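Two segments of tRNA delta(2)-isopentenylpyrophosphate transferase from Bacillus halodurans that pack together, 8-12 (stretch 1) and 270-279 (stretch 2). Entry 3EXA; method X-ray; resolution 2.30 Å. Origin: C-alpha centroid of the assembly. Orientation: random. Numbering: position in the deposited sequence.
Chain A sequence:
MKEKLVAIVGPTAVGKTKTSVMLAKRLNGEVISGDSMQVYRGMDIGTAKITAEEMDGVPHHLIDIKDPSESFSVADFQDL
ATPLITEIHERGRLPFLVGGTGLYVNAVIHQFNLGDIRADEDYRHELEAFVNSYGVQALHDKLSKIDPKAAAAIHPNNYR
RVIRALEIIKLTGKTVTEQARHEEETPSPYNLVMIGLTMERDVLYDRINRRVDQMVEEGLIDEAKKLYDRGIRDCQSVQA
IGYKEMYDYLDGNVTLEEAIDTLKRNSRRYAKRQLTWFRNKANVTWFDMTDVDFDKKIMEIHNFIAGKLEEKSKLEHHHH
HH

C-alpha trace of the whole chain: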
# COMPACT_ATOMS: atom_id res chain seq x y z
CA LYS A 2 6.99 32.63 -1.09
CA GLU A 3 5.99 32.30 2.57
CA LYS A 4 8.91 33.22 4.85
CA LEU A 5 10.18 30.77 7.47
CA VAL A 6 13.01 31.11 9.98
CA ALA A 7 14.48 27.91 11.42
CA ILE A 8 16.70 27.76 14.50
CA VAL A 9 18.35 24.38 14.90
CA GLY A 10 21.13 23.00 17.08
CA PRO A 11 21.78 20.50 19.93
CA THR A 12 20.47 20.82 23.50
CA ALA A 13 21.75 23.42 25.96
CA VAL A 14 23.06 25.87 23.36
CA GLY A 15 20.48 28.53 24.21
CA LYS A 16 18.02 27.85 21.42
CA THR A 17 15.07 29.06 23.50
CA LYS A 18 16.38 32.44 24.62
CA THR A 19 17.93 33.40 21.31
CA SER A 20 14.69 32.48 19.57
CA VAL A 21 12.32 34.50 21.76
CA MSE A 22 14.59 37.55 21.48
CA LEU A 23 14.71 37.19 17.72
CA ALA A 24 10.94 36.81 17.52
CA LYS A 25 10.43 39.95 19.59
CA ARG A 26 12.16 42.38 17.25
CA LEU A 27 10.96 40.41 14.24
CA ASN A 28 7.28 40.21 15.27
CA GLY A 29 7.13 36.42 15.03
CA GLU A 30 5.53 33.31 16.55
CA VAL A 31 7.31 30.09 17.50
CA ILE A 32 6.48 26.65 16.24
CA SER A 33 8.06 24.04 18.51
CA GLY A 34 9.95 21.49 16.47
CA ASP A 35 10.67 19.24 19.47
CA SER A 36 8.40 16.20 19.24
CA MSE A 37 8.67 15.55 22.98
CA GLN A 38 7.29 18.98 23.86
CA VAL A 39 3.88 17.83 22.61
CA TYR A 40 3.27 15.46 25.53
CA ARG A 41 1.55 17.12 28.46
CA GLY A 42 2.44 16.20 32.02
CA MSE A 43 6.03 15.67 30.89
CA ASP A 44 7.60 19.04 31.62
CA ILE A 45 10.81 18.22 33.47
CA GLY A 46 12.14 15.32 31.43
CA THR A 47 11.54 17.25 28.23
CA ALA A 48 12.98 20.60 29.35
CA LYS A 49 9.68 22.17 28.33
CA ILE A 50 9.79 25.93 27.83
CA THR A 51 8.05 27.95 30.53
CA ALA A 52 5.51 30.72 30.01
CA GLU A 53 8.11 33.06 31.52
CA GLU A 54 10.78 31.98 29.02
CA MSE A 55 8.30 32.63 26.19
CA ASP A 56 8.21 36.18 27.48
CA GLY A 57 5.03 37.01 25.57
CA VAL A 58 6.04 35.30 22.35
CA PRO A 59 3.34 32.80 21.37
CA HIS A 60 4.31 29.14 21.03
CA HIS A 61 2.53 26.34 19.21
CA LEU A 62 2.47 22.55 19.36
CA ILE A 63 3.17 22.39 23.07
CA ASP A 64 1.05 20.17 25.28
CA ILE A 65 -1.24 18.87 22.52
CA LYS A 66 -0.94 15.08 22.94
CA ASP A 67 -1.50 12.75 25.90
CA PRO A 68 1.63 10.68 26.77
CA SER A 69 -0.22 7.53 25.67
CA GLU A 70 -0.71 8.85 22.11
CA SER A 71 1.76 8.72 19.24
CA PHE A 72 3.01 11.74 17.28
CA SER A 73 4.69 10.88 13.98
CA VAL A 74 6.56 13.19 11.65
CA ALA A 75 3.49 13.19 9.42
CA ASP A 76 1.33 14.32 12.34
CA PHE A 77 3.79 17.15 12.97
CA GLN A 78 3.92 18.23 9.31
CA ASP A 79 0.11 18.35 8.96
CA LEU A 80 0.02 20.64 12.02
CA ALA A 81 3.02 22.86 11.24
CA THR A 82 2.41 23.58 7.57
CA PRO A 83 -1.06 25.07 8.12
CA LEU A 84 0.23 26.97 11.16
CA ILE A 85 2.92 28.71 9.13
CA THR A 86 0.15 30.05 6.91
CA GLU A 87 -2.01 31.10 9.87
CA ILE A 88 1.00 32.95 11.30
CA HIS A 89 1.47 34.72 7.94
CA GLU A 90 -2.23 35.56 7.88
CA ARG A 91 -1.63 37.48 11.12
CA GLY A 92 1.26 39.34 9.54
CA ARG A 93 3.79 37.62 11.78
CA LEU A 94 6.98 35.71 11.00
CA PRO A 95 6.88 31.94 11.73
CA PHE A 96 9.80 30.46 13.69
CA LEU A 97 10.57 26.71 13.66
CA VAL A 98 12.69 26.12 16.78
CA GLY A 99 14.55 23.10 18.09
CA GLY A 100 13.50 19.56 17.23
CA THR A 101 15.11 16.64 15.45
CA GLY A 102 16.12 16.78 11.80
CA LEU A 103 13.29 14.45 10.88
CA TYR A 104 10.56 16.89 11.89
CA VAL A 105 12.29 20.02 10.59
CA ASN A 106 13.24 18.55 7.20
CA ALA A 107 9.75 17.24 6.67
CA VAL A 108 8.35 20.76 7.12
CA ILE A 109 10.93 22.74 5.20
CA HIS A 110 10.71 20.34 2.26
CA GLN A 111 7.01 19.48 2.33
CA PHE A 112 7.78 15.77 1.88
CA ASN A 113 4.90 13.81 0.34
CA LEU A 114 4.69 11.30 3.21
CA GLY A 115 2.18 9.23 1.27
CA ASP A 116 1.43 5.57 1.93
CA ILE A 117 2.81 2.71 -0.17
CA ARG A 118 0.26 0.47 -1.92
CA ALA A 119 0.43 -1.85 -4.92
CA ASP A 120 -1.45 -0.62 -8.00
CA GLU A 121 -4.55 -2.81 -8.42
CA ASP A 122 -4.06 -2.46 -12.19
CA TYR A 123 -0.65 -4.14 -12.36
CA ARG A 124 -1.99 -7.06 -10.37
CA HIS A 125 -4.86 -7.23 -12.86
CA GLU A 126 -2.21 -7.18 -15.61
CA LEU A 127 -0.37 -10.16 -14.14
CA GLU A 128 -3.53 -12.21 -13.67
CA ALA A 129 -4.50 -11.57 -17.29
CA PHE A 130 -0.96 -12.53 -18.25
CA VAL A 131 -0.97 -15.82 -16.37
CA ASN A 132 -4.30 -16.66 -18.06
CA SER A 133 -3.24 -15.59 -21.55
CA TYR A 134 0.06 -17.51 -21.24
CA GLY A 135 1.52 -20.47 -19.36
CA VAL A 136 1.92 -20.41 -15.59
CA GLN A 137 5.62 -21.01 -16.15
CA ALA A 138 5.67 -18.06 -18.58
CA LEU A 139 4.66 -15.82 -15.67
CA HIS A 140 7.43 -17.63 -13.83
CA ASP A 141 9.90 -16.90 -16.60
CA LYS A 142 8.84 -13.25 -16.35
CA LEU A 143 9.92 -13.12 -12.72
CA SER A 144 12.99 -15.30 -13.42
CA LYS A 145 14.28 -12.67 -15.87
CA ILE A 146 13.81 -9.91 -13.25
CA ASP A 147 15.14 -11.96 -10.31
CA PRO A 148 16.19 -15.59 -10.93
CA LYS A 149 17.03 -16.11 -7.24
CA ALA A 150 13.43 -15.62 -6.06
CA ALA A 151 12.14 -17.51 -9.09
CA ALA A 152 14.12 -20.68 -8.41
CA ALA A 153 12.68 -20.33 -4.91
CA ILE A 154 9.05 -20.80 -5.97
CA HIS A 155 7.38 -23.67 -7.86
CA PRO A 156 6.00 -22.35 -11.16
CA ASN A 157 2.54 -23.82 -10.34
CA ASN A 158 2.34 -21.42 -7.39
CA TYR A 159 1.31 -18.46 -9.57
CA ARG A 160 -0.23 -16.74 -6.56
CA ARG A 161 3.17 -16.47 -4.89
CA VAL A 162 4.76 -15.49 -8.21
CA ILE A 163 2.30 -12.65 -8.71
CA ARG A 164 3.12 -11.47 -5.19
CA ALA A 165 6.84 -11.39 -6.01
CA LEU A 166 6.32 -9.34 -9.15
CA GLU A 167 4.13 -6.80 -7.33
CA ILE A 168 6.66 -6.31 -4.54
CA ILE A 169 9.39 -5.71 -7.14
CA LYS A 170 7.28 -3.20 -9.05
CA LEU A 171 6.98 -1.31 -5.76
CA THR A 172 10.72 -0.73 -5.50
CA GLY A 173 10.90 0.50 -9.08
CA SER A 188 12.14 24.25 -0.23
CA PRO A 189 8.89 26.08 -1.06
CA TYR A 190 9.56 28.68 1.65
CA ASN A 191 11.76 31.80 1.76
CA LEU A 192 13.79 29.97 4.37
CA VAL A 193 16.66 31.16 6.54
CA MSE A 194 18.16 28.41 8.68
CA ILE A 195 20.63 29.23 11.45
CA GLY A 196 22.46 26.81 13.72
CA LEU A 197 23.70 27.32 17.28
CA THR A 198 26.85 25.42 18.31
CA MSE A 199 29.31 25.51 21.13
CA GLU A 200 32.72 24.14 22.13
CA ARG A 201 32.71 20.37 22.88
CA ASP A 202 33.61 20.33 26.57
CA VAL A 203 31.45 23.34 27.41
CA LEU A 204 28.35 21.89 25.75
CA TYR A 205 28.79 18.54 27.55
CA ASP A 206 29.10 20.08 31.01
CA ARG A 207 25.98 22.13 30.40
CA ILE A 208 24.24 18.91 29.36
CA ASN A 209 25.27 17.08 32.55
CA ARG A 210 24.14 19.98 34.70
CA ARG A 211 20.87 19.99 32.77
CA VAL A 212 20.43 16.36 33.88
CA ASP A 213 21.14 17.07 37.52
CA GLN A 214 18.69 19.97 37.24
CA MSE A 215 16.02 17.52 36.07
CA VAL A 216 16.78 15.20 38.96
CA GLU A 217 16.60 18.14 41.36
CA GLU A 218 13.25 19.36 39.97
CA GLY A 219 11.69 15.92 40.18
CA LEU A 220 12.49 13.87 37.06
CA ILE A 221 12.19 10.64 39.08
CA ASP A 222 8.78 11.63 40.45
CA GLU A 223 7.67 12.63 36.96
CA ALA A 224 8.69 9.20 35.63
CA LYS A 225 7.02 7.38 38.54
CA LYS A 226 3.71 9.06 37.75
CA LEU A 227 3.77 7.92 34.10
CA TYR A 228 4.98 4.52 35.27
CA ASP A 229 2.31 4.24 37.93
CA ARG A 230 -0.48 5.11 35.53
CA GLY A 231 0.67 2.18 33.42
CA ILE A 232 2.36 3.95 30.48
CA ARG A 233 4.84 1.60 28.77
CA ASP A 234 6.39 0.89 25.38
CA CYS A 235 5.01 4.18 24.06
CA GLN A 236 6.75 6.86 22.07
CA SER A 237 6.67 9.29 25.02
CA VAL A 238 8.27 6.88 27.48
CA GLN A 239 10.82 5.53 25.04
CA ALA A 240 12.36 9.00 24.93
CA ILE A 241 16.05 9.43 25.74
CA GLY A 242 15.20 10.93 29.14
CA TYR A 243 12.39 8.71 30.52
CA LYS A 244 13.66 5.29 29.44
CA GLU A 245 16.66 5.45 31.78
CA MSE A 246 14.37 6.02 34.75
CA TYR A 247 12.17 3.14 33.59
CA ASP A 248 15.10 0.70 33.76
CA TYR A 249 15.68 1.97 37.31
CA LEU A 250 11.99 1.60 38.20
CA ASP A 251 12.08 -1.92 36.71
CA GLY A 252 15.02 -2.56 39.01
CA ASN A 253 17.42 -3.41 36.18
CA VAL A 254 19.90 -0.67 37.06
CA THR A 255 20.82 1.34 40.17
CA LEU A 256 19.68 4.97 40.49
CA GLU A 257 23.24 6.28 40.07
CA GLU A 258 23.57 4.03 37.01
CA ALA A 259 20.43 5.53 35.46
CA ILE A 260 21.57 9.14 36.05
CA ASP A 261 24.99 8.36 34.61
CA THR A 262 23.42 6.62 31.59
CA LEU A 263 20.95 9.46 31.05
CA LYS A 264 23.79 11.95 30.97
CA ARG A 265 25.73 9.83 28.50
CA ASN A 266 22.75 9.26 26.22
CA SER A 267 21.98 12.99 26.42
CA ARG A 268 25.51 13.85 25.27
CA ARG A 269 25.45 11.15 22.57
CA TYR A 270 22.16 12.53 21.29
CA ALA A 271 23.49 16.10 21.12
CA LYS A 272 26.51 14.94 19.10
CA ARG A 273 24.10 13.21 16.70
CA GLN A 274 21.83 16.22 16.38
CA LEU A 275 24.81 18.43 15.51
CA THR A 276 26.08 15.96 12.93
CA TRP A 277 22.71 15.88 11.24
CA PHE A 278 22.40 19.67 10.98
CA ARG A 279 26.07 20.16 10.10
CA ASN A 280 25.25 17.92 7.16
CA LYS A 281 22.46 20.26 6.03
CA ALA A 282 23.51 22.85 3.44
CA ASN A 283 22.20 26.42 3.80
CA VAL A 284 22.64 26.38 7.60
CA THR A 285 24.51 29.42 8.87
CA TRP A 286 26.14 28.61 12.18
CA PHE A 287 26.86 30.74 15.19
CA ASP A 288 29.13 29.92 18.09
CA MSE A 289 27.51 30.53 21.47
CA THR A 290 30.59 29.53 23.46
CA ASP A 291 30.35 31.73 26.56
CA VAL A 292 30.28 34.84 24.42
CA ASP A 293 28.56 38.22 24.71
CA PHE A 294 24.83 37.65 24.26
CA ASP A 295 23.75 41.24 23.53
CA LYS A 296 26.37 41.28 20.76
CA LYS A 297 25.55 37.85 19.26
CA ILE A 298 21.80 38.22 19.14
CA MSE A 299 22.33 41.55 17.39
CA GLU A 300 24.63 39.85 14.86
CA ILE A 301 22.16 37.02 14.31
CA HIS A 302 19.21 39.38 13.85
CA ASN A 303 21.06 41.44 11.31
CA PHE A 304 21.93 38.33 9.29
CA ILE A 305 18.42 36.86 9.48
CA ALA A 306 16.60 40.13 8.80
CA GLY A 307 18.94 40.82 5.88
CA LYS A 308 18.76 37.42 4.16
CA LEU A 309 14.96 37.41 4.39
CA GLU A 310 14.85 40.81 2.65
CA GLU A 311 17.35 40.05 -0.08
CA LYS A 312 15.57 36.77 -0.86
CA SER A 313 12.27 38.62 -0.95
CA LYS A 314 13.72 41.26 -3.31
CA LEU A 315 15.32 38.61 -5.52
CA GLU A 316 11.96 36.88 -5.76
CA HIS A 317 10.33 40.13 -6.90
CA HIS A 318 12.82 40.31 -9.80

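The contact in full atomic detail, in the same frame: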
# COMPACT_ATOMS: atom_id res chain seq x y z
N ILE A 8 15.60 27.70 13.56
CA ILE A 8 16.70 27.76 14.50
C ILE A 8 16.91 26.33 14.98
O ILE A 8 16.08 25.77 15.68
CB ILE A 8 16.37 28.66 15.71
CG1 ILE A 8 16.01 30.06 15.24
CG2 ILE A 8 17.57 28.72 16.66
CD1 ILE A 8 15.56 30.97 16.35
N VAL A 9 18.03 25.75 14.56
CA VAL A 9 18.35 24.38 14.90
C VAL A 9 19.65 24.32 15.69
O VAL A 9 20.39 25.30 15.73
CB VAL A 9 18.54 23.58 13.63
CG1 VAL A 9 17.32 23.75 12.72
CG2 VAL A 9 19.80 24.09 12.92
N GLY A 10 19.93 23.17 16.29
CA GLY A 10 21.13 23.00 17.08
C GLY A 10 20.87 22.00 18.19
O GLY A 10 19.72 21.70 18.48
N PRO A 11 21.92 21.47 18.83
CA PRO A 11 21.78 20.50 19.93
C PRO A 11 21.12 21.10 21.16
O PRO A 11 20.65 22.24 21.12
CB PRO A 11 23.23 20.08 20.20
CG PRO A 11 23.98 21.34 19.88
CD PRO A 11 23.34 21.77 18.58
N THR A 12 21.07 20.34 22.25
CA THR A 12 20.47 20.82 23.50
C THR A 12 21.47 21.61 24.32
O THR A 12 22.66 21.33 24.30
CB THR A 12 20.01 19.66 24.42
OG1 THR A 12 19.72 18.49 23.65
CG2 THR A 12 18.76 20.08 25.21
N TYR A 270 23.26 12.04 22.11
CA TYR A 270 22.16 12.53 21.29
C TYR A 270 22.42 13.95 20.77
O TYR A 270 21.95 14.31 19.70
CB TYR A 270 20.86 12.46 22.09
CG TYR A 270 19.64 12.96 21.36
CD1 TYR A 270 19.24 14.29 21.45
CD2 TYR A 270 18.87 12.09 20.59
CE1 TYR A 270 18.11 14.75 20.78
CE2 TYR A 270 17.74 12.54 19.91
CZ TYR A 270 17.37 13.86 20.01
OH TYR A 270 16.26 14.31 19.34
N ALA A 271 23.17 14.74 21.54
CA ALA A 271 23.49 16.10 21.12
C ALA A 271 24.48 15.98 19.96
O ALA A 271 24.32 16.63 18.92
CB ALA A 271 24.12 16.89 22.27
N LYS A 272 25.49 15.14 20.13
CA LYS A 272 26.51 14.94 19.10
C LYS A 272 25.86 14.48 17.79
O LYS A 272 26.33 14.83 16.71
CB LYS A 272 27.53 13.89 19.58
CG LYS A 272 28.64 13.57 18.58
CD LYS A 272 29.40 12.32 19.03
CE LYS A 272 28.47 11.09 19.04
NZ LYS A 272 29.06 9.84 19.60
N ARG A 273 24.79 13.70 17.88
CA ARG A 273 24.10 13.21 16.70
C ARG A 273 23.24 14.30 16.08
O ARG A 273 23.11 14.36 14.86
CB ARG A 273 23.24 12.00 17.04
CG ARG A 273 23.88 10.70 16.59
CD ARG A 273 23.46 9.51 17.42
NE ARG A 273 24.23 8.34 17.00
CZ ARG A 273 25.56 8.28 16.98
NH1 ARG A 273 26.17 7.17 16.58
NH2 ARG A 273 26.28 9.32 17.37
N GLN A 274 22.66 15.15 16.90
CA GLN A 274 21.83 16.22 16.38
C GLN A 274 22.68 17.24 15.63
O GLN A 274 22.26 17.77 14.60
CB GLN A 274 21.05 16.88 17.51
CG GLN A 274 19.88 16.04 17.99
CD GLN A 274 18.68 16.14 17.05
OE1 GLN A 274 18.03 17.18 16.98
NE2 GLN A 274 18.39 15.05 16.32
N LEU A 275 23.88 17.49 16.14
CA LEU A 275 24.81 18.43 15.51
C LEU A 275 25.29 17.88 14.17
O LEU A 275 25.34 18.60 13.18
CB LEU A 275 26.01 18.67 16.44
CG LEU A 275 25.97 19.96 17.27
CD1 LEU A 275 26.91 19.86 18.46
CD2 LEU A 275 26.37 21.12 16.37
N THR A 276 25.62 16.59 14.15
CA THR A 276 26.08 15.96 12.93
C THR A 276 25.02 16.06 11.85
O THR A 276 25.31 16.42 10.71
CB THR A 276 26.44 14.48 13.19
OG1 THR A 276 27.73 14.42 13.83
CG2 THR A 276 26.48 13.69 11.89
N TRP A 277 23.78 15.79 12.21
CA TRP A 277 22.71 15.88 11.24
C TRP A 277 22.58 17.28 10.66
O TRP A 277 22.51 17.44 9.45
CB TRP A 277 21.39 15.47 11.86
CG TRP A 277 20.28 15.47 10.88
CD1 TRP A 277 19.03 15.95 11.08
CD2 TRP A 277 20.30 14.93 9.55
NE1 TRP A 277 18.26 15.75 9.95
CE2 TRP A 277 19.02 15.14 9.00
CE3 TRP A 277 21.29 14.31 8.76
CZ2 TRP A 277 18.68 14.72 7.70
CZ3 TRP A 277 20.96 13.90 7.47
CH2 TRP A 277 19.67 14.12 6.95
N PHE A 278 22.54 18.31 11.51
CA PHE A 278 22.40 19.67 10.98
C PHE A 278 23.64 20.19 10.26
O PHE A 278 23.52 20.95 9.31
CB PHE A 278 21.98 20.63 12.09
CG PHE A 278 20.58 20.40 12.56
CD1 PHE A 278 20.31 20.13 13.90
CD2 PHE A 278 19.52 20.39 11.65
CE1 PHE A 278 19.02 19.82 14.32
CE2 PHE A 278 18.22 20.09 12.06
CZ PHE A 278 17.97 19.80 13.40
N ARG A 279 24.81 19.77 10.73
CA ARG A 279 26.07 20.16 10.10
C ARG A 279 26.08 19.63 8.68
O ARG A 279 26.75 20.17 7.80
CB ARG A 279 27.27 19.59 10.86
CG ARG A 279 27.74 20.43 12.03
CD ARG A 279 28.27 21.76 11.54
NE ARG A 279 28.84 22.59 12.60
CZ ARG A 279 29.48 23.73 12.39
NH1 ARG A 279 29.64 24.19 11.15
NH2 ARG A 279 29.97 24.42 13.41

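The end of a strand and the loop that follows it (8-12) lie against one side of a helix (270-279), in a contact whose touching residues are at least 260 positions apart in sequence. Strand residues I8 and V9 give way to loop at G10, and the chain then passes P11 and T12 alongside the helix. The two backbones come nearest at P11 and A271, whose CA atoms are 4.9 Å apart. No hydrogen bond crosses between the stretches; 339 Å² of surface, summed over both sides, is buried, and the side-chain pairs that meet are mainly apolar.

P11 covers the most area and sits over the turn of helix formed by A271, Q274 and L275. Its CA-to-CB bond points toward the helix, and its ring, puckered C-gamma endo, packs on A271 and L275. P11 CB lies 3.9 Å from A271 CB and 3.8 Å from A271 O. That carbonyl oxygen is already engaged within the helix, accepting a hydrogen bond from L275 N at 2.9 Å, and P11 CB, a carbon, simply packs beside it. P11 CD meets L275 CG at 3.5 Å, the tightest contact of the interface. L275 starts sideways from its CA, but the end of its side chain comes nearer to the loop, with chi1 at -100°, between the usual wells. The aliphatic part of Q274 adds a looser contact, Q274 CB to P11 CA at 4.4 Å. Residues 271, 274 and 275 come together here because i to i+3 and i to i+4 spacing places them along the same side of a helix.

F278, one turn beyond Q274, is the second large contributor. Its CA-to-CB bond points toward stretch 1, and with chi1 at -70° (m) the ring is set against V9. V9 also points toward its partner and covers one face of the ring: V9 CB stands 3.6 Å from the centroid of the F278 ring, only 2° off the ring normal, the geometry of a CH-pi contact. V9 CG2 approaches F278 CG at 3.8 Å over the same face. An aliphatic C-H directed at the pi cloud adds a weak electrostatic attraction to the dispersion between two buried apolar groups.

Between these two contacts lies G10, whose N comes within 3.9 Å of F278 CD1. Its phi/psi of 149/164 would jam a CB against the carbonyl O of V9, and that CB would also be crowded by P11 CD at 3.2 Å. It would point away from the helix and meet none of it, so the need for glycine comes from the loop's own backbone.

Regular backbone hydrogen bonds, from Q274 N to Y270 O at 3.0 Å through R279 N to L275 O at 2.8 Å, hold the helix that carries these side chains. K272, R273, T276 and R279 lie off the interface and cover none of stretch 1.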